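Local coordinates for protein RNA 2'-o-ribose methyltransferase (Thermus thermophilus, PDB 1IPA) that probably transfers a methyl group to a ribose 2'-hydroxyl of RNA, as other knotted methyltransferases of the TrmH (SpoU) family do, at residues R35-A40 with A94-L99. Numbering follows the deposited sequence.
Sequences REIERA and AGLIAL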
loop_
_atom_site.group_PDB
_atom_site.type_symbol
_atom_site.label_atom_id
_atom_site.label_comp_id
_atom_site.label_asym_id
_atom_site.label_seq_id
_atom_site.Cartn_x
_atom_site.Cartn_y
_atom_site.Cartn_z
ATOM N N ARG A 35 6.425 9.490 -10.437
ATOM C CA ARG A 35 5.363 9.875 -9.513
ATOM C C ARG A 35 5.632 9.316 -8.116
ATOM O O ARG A 35 5.473 10.026 -7.122
ATOM C CB ARG A 35 3.987 9.412 -10.007
ATOM C CG ARG A 35 2.851 10.133 -9.287
ATOM C CD ARG A 35 2.962 11.632 -9.524
ATOM N NE ARG A 35 2.539 12.443 -8.388
ATOM C CZ ARG A 35 1.290 12.844 -8.155
ATOM N NH1 ARG A 35 0.304 12.510 -8.983
ATOM N NH2 ARG A 35 1.030 13.599 -7.090
ATOM N N GLU A 36 6.035 8.050 -8.041
ATOM C CA GLU A 36 6.346 7.442 -6.751
ATOM C C GLU A 36 7.445 8.255 -6.070
ATOM O O GLU A 36 7.349 8.574 -4.894
ATOM C CB GLU A 36 6.815 5.995 -6.921
ATOM C CG GLU A 36 5.745 5.025 -7.396
ATOM C CD GLU A 36 5.235 5.350 -8.791
ATOM O OE1 GLU A 36 5.995 5.952 -9.585
ATOM O OE2 GLU A 36 4.079 4.992 -9.098
ATOM N N ILE A 37 8.487 8.597 -6.820
ATOM C CA ILE A 37 9.587 9.384 -6.274
ATOM C C ILE A 37 9.078 10.731 -5.758
ATOM O O ILE A 37 9.474 11.186 -4.683
ATOM C CB ILE A 37 10.683 9.621 -7.338
ATOM C CG1 ILE A 37 11.430 8.312 -7.610
ATOM C CG2 ILE A 37 11.631 10.706 -6.882
ATOM C CD1 ILE A 37 12.349 8.351 -8.811
ATOM N N GLU A 38 8.185 11.364 -6.510
ATOM C CA GLU A 38 7.655 12.655 -6.093
ATOM C C GLU A 38 6.859 12.562 -4.802
ATOM O O GLU A 38 7.070 13.352 -3.882
ATOM C CB GLU A 38 6.775 13.256 -7.176
ATOM C CG GLU A 38 6.372 14.674 -6.864
ATOM C CD GLU A 38 5.476 15.251 -7.921
ATOM O OE1 GLU A 38 4.400 14.659 -8.148
ATOM O OE2 GLU A 38 5.848 16.288 -8.523
ATOM N N ARG A 39 5.941 11.602 -4.731
ATOM C CA ARG A 39 5.139 11.423 -3.526
ATOM C C ARG A 39 6.044 11.169 -2.325
ATOM O O ARG A 39 5.735 11.579 -1.210
ATOM C CB ARG A 39 4.171 10.257 -3.691
ATOM C CG ARG A 39 3.138 10.461 -4.777
ATOM C CD ARG A 39 2.428 9.146 -5.111
ATOM N NE ARG A 39 1.502 9.282 -6.234
ATOM C CZ ARG A 39 0.352 9.942 -6.172
ATOM N NH1 ARG A 39 -0.014 10.524 -5.038
ATOM N NH2 ARG A 39 -0.427 10.029 -7.244
ATOM N N ALA A 40 7.169 10.499 -2.556
ATOM C CA ALA A 40 8.101 10.210 -1.475
ATOM C C ALA A 40 8.714 11.511 -0.975
ATOM O O ALA A 40 8.901 11.702 0.227
ATOM C CB ALA A 40 9.186 9.250 -1.951
ATOM N N ALA A 94 11.029 2.210 -15.339
ATOM C CA ALA A 94 10.944 3.658 -15.451
ATOM C C ALA A 94 12.313 4.161 -15.887
ATOM O O ALA A 94 13.284 3.406 -15.902
ATOM C CB ALA A 94 10.570 4.266 -14.122
ATOM N N GLY A 95 12.390 5.436 -16.248
ATOM C CA GLY A 95 13.659 5.985 -16.678
ATOM C C GLY A 95 14.333 6.670 -15.511
ATOM O O GLY A 95 15.475 7.123 -15.609
ATOM N N LEU A 96 13.615 6.727 -14.395
ATOM C CA LEU A 96 14.115 7.373 -13.191
ATOM C C LEU A 96 13.851 6.521 -11.963
ATOM O O LEU A 96 12.697 6.253 -11.621
ATOM C CB LEU A 96 13.446 8.736 -13.023
ATOM C CG LEU A 96 13.994 9.644 -11.924
ATOM C CD1 LEU A 96 15.422 10.058 -12.266
ATOM C CD2 LEU A 96 13.096 10.872 -11.790
ATOM N N ILE A 97 14.930 6.087 -11.317
ATOM C CA ILE A 97 14.858 5.272 -10.106
ATOM C C ILE A 97 15.729 5.947 -9.066
ATOM O O ILE A 97 16.858 6.334 -9.364
ATOM C CB ILE A 97 15.431 3.860 -10.312
ATOM C CG1 ILE A 97 14.633 3.099 -11.367
ATOM C CG2 ILE A 97 15.420 3.114 -8.988
ATOM C CD1 ILE A 97 15.137 1.674 -11.591
ATOM N N ALA A 98 15.230 6.076 -7.844
ATOM C CA ALA A 98 16.015 6.730 -6.815
ATOM C C ALA A 98 16.373 5.823 -5.653
ATOM O O ALA A 98 15.753 4.780 -5.437
ATOM C CB ALA A 98 15.273 7.948 -6.308
ATOM N N LEU A 99 17.406 6.221 -4.924
ATOM C CA LEU A 99 17.841 5.491 -3.746
ATOM C C LEU A 99 17.336 6.353 -2.607
ATOM O O LEU A 99 17.650 7.542 -2.540
ATOM C CB LEU A 99 19.368 5.404 -3.684
ATOM C CG LEU A 99 19.960 4.725 -2.444
ATOM C CD1 LEU A 99 19.462 3.277 -2.374
ATOM C CD2 LEU A 99 21.486 4.761 -2.497
#
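Ile37 reaches from its helix onto the strand, and its CD1 settles between Leu96 and Ala98, two residues on the same face of the sheet. The apolar contacts are few and close: CD1 of Ile37 lies 3.8 Å from CG of Leu96 and 3.9 Å from CB of Ala98, while CG1 of Ile37 sits 4.1 Å from that same CB. Ile37 and Leu96 meet with their side chains at about a right angle, with the end of the isoleucine against the branch point of the leucine. With CG1 of Ile37 anti to the carbonyl carbon (chi1 -71°) and CD1 extended beyond it (chi2 169°), the CG1–CD1 arm is the one that reaches the strand. The methyl also rests on the strand backbone, 3.5 Å from Leu96 O. Ile97 points away, to the other side of the sheet.

Within the helix, Arg35 NE makes a salt bridge of 2.9 Å to Glu38 OE1, one turn along, which takes no part in the packing on the strand.

The axes of 35-40 and 96-99 come within 8.9 Å of each other, with their N-to-C directions 36° apart, an alpha-on-beta packing in the family's presumed substrate-binding domain, consistent with the eL30-like fold reported for this protein. Strand 96-101 is flanked by antiparallel strands 47-53 and 28-32, which add Leu47 and Ile31 around Ile37, and Val64 of helix 59-66 also touches that side chain.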